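Local coordinates for protein cyclin homolog (Herpesvirus saimiri, PDB 2F2C) that belongs to the cyclin D subfamily and may contribute to cellular transformation and rapid T-cell proliferation during latent infection of susceptible hosts, at residues 56-61 and 97-102; 69-74 and 107-112. One frame throughout, in Å; residues are numbered along the deposited sequence.

How the contacts relate
Both contacts lie in the N-terminal cyclin domain, and their centres are 12 Å apart. Along the chain the order is 56-61, 69-74, 97-102, 107-112, so the two pairings cross. Helix 94-109 serves both. Contact 1 sets its middle against helix 49-65, and contact 2 sets its C-terminal end against the turn that leads into helix 72-83. The contacts also touch: F73 of 69-74 packs on H60 and M59 of 56-61. Three helices of the cyclin box are thus joined in one cluster. Contact 1 is apolar between its segments, whereas contact 2 is largely polar and lies where another protein chain meets the cyclin.

Contact 1: 56-61 and 97-102; sequences LTWMHL and IGAACV
M59 and G98 meet where two helices of the N-terminal cyclin box, 49-65 and 94-109, pass each other. The short segments run in roughly the same direction. Their axes approach to 10.1 Å and cross at -34°. M59 and G98 have the nearest CA atoms across the pair, 6.8 Å apart.

M59 carries most of the contact. Its CB points at the other helix. The chain is extended as far as the sulfur and then bends at the last torsion (chi3 55°). This brings CE along the surface of helix 94-109. SD lies 3.8 Å from CA of G98, a residue with no side chain to stand between them. CE lies 3.7 Å from the carbonyl O of G98 and 3.8 Å from CG2 of V102. The same methyl reaches CB of C101 at 4.2 Å. The side chains of M59 and V102 run antiparallel past each other, and CG2 of V102 also lies near CB of M59.

W58 makes a second, lighter touch beside this. Its CG is anti to the backbone N (chi1 178°), and the indole reaches toward the other helix. CH2, on the six-membered ring, meets CB of A99 at 4.2 Å. The methyl is at the ring edge, near its plane, so this is not stacking over a face.

M59 also packs on F73 and S76 of helix 72-83, and W58 touches L254, the C-terminal residue. A100 turns to helix 129-142.

G98 and A99 give helix 94-109 a low surface here, and the thioether of M59 lies against it. The contact between the two segments rests on van der Waals packing, with shape rather than polar pairing setting the fit.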
loop_
_atom_site.group_PDB
_atom_site.type_symbol
_atom_site.label_atom_id
_atom_site.label_comp_id
_atom_site.label_asym_id
_atom_site.label_seq_id
_atom_site.Cartn_x
_atom_site.Cartn_y
_atom_site.Cartn_z
ATOM N N LEU A 56 -18.685 -16.241 -5.992
ATOM C CA LEU A 56 -17.992 -15.079 -6.516
ATOM C C LEU A 56 -18.964 -14.107 -7.177
ATOM O O LEU A 56 -18.700 -12.904 -7.200
ATOM C CB LEU A 56 -16.878 -15.487 -7.475
ATOM C CG LEU A 56 -15.654 -16.173 -6.859
ATOM C CD1 LEU A 56 -14.591 -16.348 -7.937
ATOM C CD2 LEU A 56 -15.083 -15.367 -5.676
ATOM N N THR A 57 -20.083 -14.627 -7.697
ATOM C CA THR A 57 -21.171 -13.800 -8.228
ATOM C C THR A 57 -21.801 -12.989 -7.107
ATOM O O THR A 57 -22.081 -11.813 -7.267
ATOM C CB THR A 57 -22.214 -14.669 -8.932
ATOM O OG1 THR A 57 -21.675 -15.132 -10.174
ATOM C CG2 THR A 57 -23.391 -13.849 -9.376
ATOM N N TRP A 58 -21.997 -13.606 -5.959
ATOM C CA TRP A 58 -22.502 -12.882 -4.820
ATOM C C TRP A 58 -21.450 -11.891 -4.300
ATOM O O TRP A 58 -21.741 -10.706 -4.130
ATOM C CB TRP A 58 -22.927 -13.870 -3.749
ATOM C CG TRP A 58 -23.432 -13.267 -2.486
ATOM C CD1 TRP A 58 -24.626 -12.626 -2.292
ATOM C CD2 TRP A 58 -22.781 -13.286 -1.220
ATOM N NE1 TRP A 58 -24.750 -12.236 -0.980
ATOM C CE2 TRP A 58 -23.628 -12.627 -0.299
ATOM C CE3 TRP A 58 -21.564 -13.796 -0.763
ATOM C CZ2 TRP A 58 -23.288 -12.462 1.044
ATOM C CZ3 TRP A 58 -21.219 -13.625 0.567
ATOM C CH2 TRP A 58 -22.077 -12.966 1.458
ATOM N N MET A 59 -20.226 -12.359 -4.061
ATOM C CA MET A 59 -19.149 -11.484 -3.579
ATOM C C MET A 59 -19.000 -10.236 -4.486
ATOM O O MET A 59 -18.857 -9.094 -4.006
ATOM C CB MET A 59 -17.843 -12.272 -3.500
ATOM C CG MET A 59 -17.842 -13.427 -2.481
ATOM S SD MET A 59 -16.289 -14.411 -2.511
ATOM C CE MET A 59 -15.022 -13.141 -2.262
ATOM N N HIS A 60 -19.071 -10.476 -5.800
ATOM C CA HIS A 60 -19.092 -9.402 -6.780
ATOM C C HIS A 60 -20.260 -8.432 -6.591
ATOM O O HIS A 60 -20.058 -7.210 -6.515
ATOM C CB HIS A 60 -19.100 -9.935 -8.205
ATOM C CG HIS A 60 -19.034 -8.852 -9.232
ATOM N ND1 HIS A 60 -17.842 -8.385 -9.743
ATOM C CD2 HIS A 60 -20.009 -8.113 -9.815
ATOM C CE1 HIS A 60 -18.084 -7.416 -10.609
ATOM N NE2 HIS A 60 -19.391 -7.231 -10.669
ATOM N N LEU A 61 -21.476 -8.968 -6.529
ATOM C CA LEU A 61 -22.652 -8.121 -6.361
ATOM C C LEU A 61 -22.445 -7.184 -5.177
ATOM O O LEU A 61 -22.719 -5.986 -5.256
ATOM C CB LEU A 61 -23.915 -8.952 -6.162
ATOM C CG LEU A 61 -25.221 -8.166 -6.221
ATOM C CD1 LEU A 61 -25.408 -7.516 -7.590
ATOM C CD2 LEU A 61 -26.396 -9.073 -5.892
ATOM N N ILE A 97 -17.093 -18.128 4.414
ATOM C CA ILE A 97 -15.705 -17.949 4.003
ATOM C C ILE A 97 -15.599 -16.738 3.093
ATOM O O ILE A 97 -14.801 -15.828 3.352
ATOM C CB ILE A 97 -15.151 -19.229 3.312
ATOM C CG1 ILE A 97 -15.106 -20.395 4.318
ATOM C CG2 ILE A 97 -13.765 -18.953 2.730
ATOM C CD1 ILE A 97 -14.825 -21.773 3.717
ATOM N N GLY A 98 -16.426 -16.733 2.046
ATOM C CA GLY A 98 -16.398 -15.690 1.033
ATOM C C GLY A 98 -16.777 -14.347 1.614
ATOM O O GLY A 98 -16.312 -13.303 1.150
ATOM N N ALA A 99 -17.637 -14.380 2.627
ATOM C CA ALA A 99 -18.025 -13.176 3.340
ATOM C C ALA A 99 -16.811 -12.594 4.037
ATOM O O ALA A 99 -16.598 -11.399 3.974
ATOM C CB ALA A 99 -19.133 -13.464 4.344
ATOM N N ALA A 100 -16.007 -13.434 4.678
ATOM C CA ALA A 100 -14.857 -12.938 5.431
ATOM C C ALA A 100 -13.673 -12.540 4.553
ATOM O O ALA A 100 -12.781 -11.812 5.005
ATOM C CB ALA A 100 -14.442 -13.926 6.478
ATOM N N CYS A 101 -13.661 -13.006 3.306
ATOM C CA CYS A 101 -12.667 -12.551 2.341
ATOM C C CYS A 101 -12.938 -11.113 1.922
ATOM O O CYS A 101 -12.047 -10.267 2.003
ATOM C CB CYS A 101 -12.608 -13.478 1.142
ATOM S SG CYS A 101 -12.213 -15.167 1.651
ATOM N N VAL A 102 -14.167 -10.818 1.515
ATOM C CA VAL A 102 -14.575 -9.442 1.225
ATOM C C VAL A 102 -14.321 -8.533 2.426
ATOM O O VAL A 102 -13.931 -7.381 2.258
ATOM C CB VAL A 102 -16.064 -9.366 0.809
ATOM C CG1 VAL A 102 -16.561 -7.936 0.785
ATOM C CG2 VAL A 102 -16.248 -9.993 -0.548
#

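Contact 2: 69-74 and 107-112; sequences DKSVFP and KIRTVK
D69 grips the hydroxyl of T110 with two groups, its backbone N-H and its carboxylate. D69 N donates to OG1 of T110 at 3.2 Å, with an N-H...O angle of 157°. The same OG1 donates to OD1 of D69, also at 3.2 Å. It meets that oxygen on the anti side, 33° out of the carboxylate plane. The hydroxyl is therefore both acceptor and donor to one residue. With chi1 at -87° CG of D69 stands anti to its carbonyl carbon, and the carboxylate turns to the hydroxyl that its own N-H holds.

The other carboxylate oxygen is used elsewhere. OD2 of D69 accepts a hydrogen bond from the backbone of another protein chain and forms a long, weak ion pair with R10.

D69 to V72 form a type I beta turn, closed by V72 N to D69 O at 3.1 Å, and helix 72-83 starts from it. CG2 of V72 packs beside the polar pair, 3.6 Å from CB of T110.

S71 meets R109 alongside its aliphatic chain. That chain bends at chi2 and curls past OG of S71, which lies 3.2 Å from CD. NH1 of R109 also donates to OG of S71, but the bond is weak, 3.3 Å long. The stronger partners of the guanidinium are acids: D154 at NH1 and E148 at NH2, both salt bridges.

K107 forms a salt bridge with E136 and hydrogen bonds to the backbone of the other chain, consistent with the lysine-glutamate pair by which cyclins hold their kinase. The turn before helix 72-83 is thus tied to the end of helix 94-109 at the partner's surface. The buried charges of D69 and R109 are probably stabilised by these several partners.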
loop_
_atom_site.group_PDB
_atom_site.type_symbol
_atom_site.label_atom_id
_atom_site.label_comp_id
_atom_site.label_asym_id
_atom_site.label_seq_id
_atom_site.Cartn_x
_atom_site.Cartn_y
_atom_site.Cartn_z
ATOM N N ASP A 69 -14.115 0.291 -4.007
ATOM C CA ASP A 69 -13.036 0.521 -4.948
ATOM C C ASP A 69 -12.807 -0.686 -5.798
ATOM O O ASP A 69 -12.903 -1.804 -5.326
ATOM C CB ASP A 69 -11.768 0.891 -4.198
ATOM C CG ASP A 69 -11.681 2.381 -3.928
ATOM O OD1 ASP A 69 -11.478 2.789 -2.754
ATOM O OD2 ASP A 69 -11.823 3.233 -4.839
ATOM N N LYS A 70 -12.488 -0.440 -7.058
ATOM C CA LYS A 70 -12.361 -1.486 -8.063
ATOM C C LYS A 70 -11.414 -2.598 -7.679
ATOM O O LYS A 70 -11.441 -3.664 -8.287
ATOM C CB LYS A 70 -11.887 -0.910 -9.391
ATOM C CG LYS A 70 -12.931 -0.161 -10.182
ATOM C CD LYS A 70 -14.065 -1.072 -10.639
ATOM C CE LYS A 70 -14.937 -0.393 -11.660
ATOM N NZ LYS A 70 -15.066 1.015 -11.214
ATOM N N SER A 71 -10.585 -2.404 -6.667
ATOM C CA SER A 71 -9.594 -3.425 -6.410
ATOM C C SER A 71 -9.910 -4.376 -5.224
ATOM O O SER A 71 -9.223 -5.393 -5.022
ATOM C CB SER A 71 -8.217 -2.796 -6.315
ATOM O OG SER A 71 -7.880 -2.817 -4.982
ATOM N N VAL A 72 -10.967 -4.079 -4.473
ATOM C CA VAL A 72 -11.441 -4.981 -3.411
ATOM C C VAL A 72 -11.816 -6.386 -3.902
ATOM O O VAL A 72 -11.481 -7.407 -3.275
ATOM C CB VAL A 72 -12.664 -4.391 -2.713
ATOM C CG1 VAL A 72 -13.151 -5.329 -1.606
ATOM C CG2 VAL A 72 -12.327 -3.009 -2.166
ATOM N N PHE A 73 -12.529 -6.450 -5.017
ATOM C CA PHE A 73 -13.014 -7.735 -5.466
ATOM C C PHE A 73 -11.887 -8.665 -5.926
ATOM O O PHE A 73 -11.816 -9.797 -5.446
ATOM C CB PHE A 73 -14.125 -7.611 -6.513
ATOM C CG PHE A 73 -14.659 -8.925 -6.966
ATOM C CD1 PHE A 73 -15.293 -9.776 -6.068
ATOM C CD2 PHE A 73 -14.505 -9.334 -8.281
ATOM C CE1 PHE A 73 -15.792 -11.003 -6.484
ATOM C CE2 PHE A 73 -15.006 -10.554 -8.698
ATOM C CZ PHE A 73 -15.643 -11.390 -7.804
ATOM N N PRO A 74 -11.025 -8.235 -6.848
ATOM C CA PRO A 74 -9.904 -9.070 -7.232
ATOM C C PRO A 74 -9.153 -9.616 -6.013
ATOM O O PRO A 74 -8.868 -10.830 -5.953
ATOM C CB PRO A 74 -9.040 -8.116 -8.051
ATOM C CG PRO A 74 -10.029 -7.287 -8.723
ATOM C CD PRO A 74 -11.050 -6.985 -7.639
ATOM N N LYS A 107 -11.188 -4.118 3.937
ATOM C CA LYS A 107 -10.364 -3.535 4.963
ATOM C C LYS A 107 -9.002 -3.112 4.440
ATOM O O LYS A 107 -8.357 -2.253 5.034
ATOM C CB LYS A 107 -10.201 -4.498 6.135
ATOM C CG LYS A 107 -11.311 -4.414 7.166
ATOM C CD LYS A 107 -10.947 -5.237 8.388
ATOM C CE LYS A 107 -12.111 -5.415 9.321
ATOM N NZ LYS A 107 -11.689 -6.279 10.442
ATOM N N ILE A 108 -8.550 -3.695 3.336
ATOM C CA ILE A 108 -7.194 -3.366 2.840
ATOM C C ILE A 108 -7.206 -2.420 1.637
ATOM O O ILE A 108 -6.385 -1.511 1.588
ATOM C CB ILE A 108 -6.364 -4.647 2.508
ATOM C CG1 ILE A 108 -6.164 -5.489 3.762
ATOM C CG2 ILE A 108 -5.016 -4.282 1.869
ATOM C CD1 ILE A 108 -5.675 -6.889 3.466
ATOM N N ARG A 109 -8.116 -2.635 0.679
ATOM C CA ARG A 109 -8.062 -1.889 -0.573
ATOM C C ARG A 109 -9.119 -0.795 -0.733
ATOM O O ARG A 109 -9.350 -0.317 -1.843
ATOM C CB ARG A 109 -8.124 -2.844 -1.767
ATOM C CG ARG A 109 -6.819 -3.610 -2.071
ATOM C CD ARG A 109 -5.686 -2.766 -2.678
ATOM N NE ARG A 109 -4.569 -3.627 -3.057
ATOM C CZ ARG A 109 -4.095 -3.768 -4.298
ATOM N NH1 ARG A 109 -4.625 -3.096 -5.297
ATOM N NH2 ARG A 109 -3.083 -4.583 -4.547
ATOM N N THR A 110 -9.751 -0.386 0.362
ATOM C CA THR A 110 -10.841 0.590 0.290
ATOM C C THR A 110 -10.927 1.474 1.547
ATOM O O THR A 110 -10.484 1.095 2.633
ATOM C CB THR A 110 -12.191 -0.131 -0.023
ATOM O OG1 THR A 110 -12.936 0.605 -1.008
ATOM C CG2 THR A 110 -13.107 -0.172 1.198
ATOM N N VAL A 111 -11.492 2.658 1.388
ATOM C CA VAL A 111 -11.333 3.692 2.405
ATOM C C VAL A 111 -12.375 3.515 3.507
ATOM O O VAL A 111 -12.116 3.789 4.670
ATOM C CB VAL A 111 -11.333 5.123 1.777
ATOM C CG1 VAL A 111 -12.579 5.352 0.958
ATOM C CG2 VAL A 111 -11.219 6.178 2.829
ATOM N N LYS A 112 -13.539 3.016 3.127
ATOM C CA LYS A 112 -14.634 2.805 4.052
ATOM C C LYS A 112 -14.973 1.319 3.977
ATOM O O LYS A 112 -15.731 0.888 3.098
ATOM C CB LYS A 112 -15.828 3.662 3.629
ATOM C CG LYS A 112 -16.741 4.117 4.749
ATOM C CD LYS A 112 -17.531 2.950 5.367
ATOM C CE LYS A 112 -18.902 3.409 5.869
ATOM N NZ LYS A 112 -18.807 4.614 6.789
#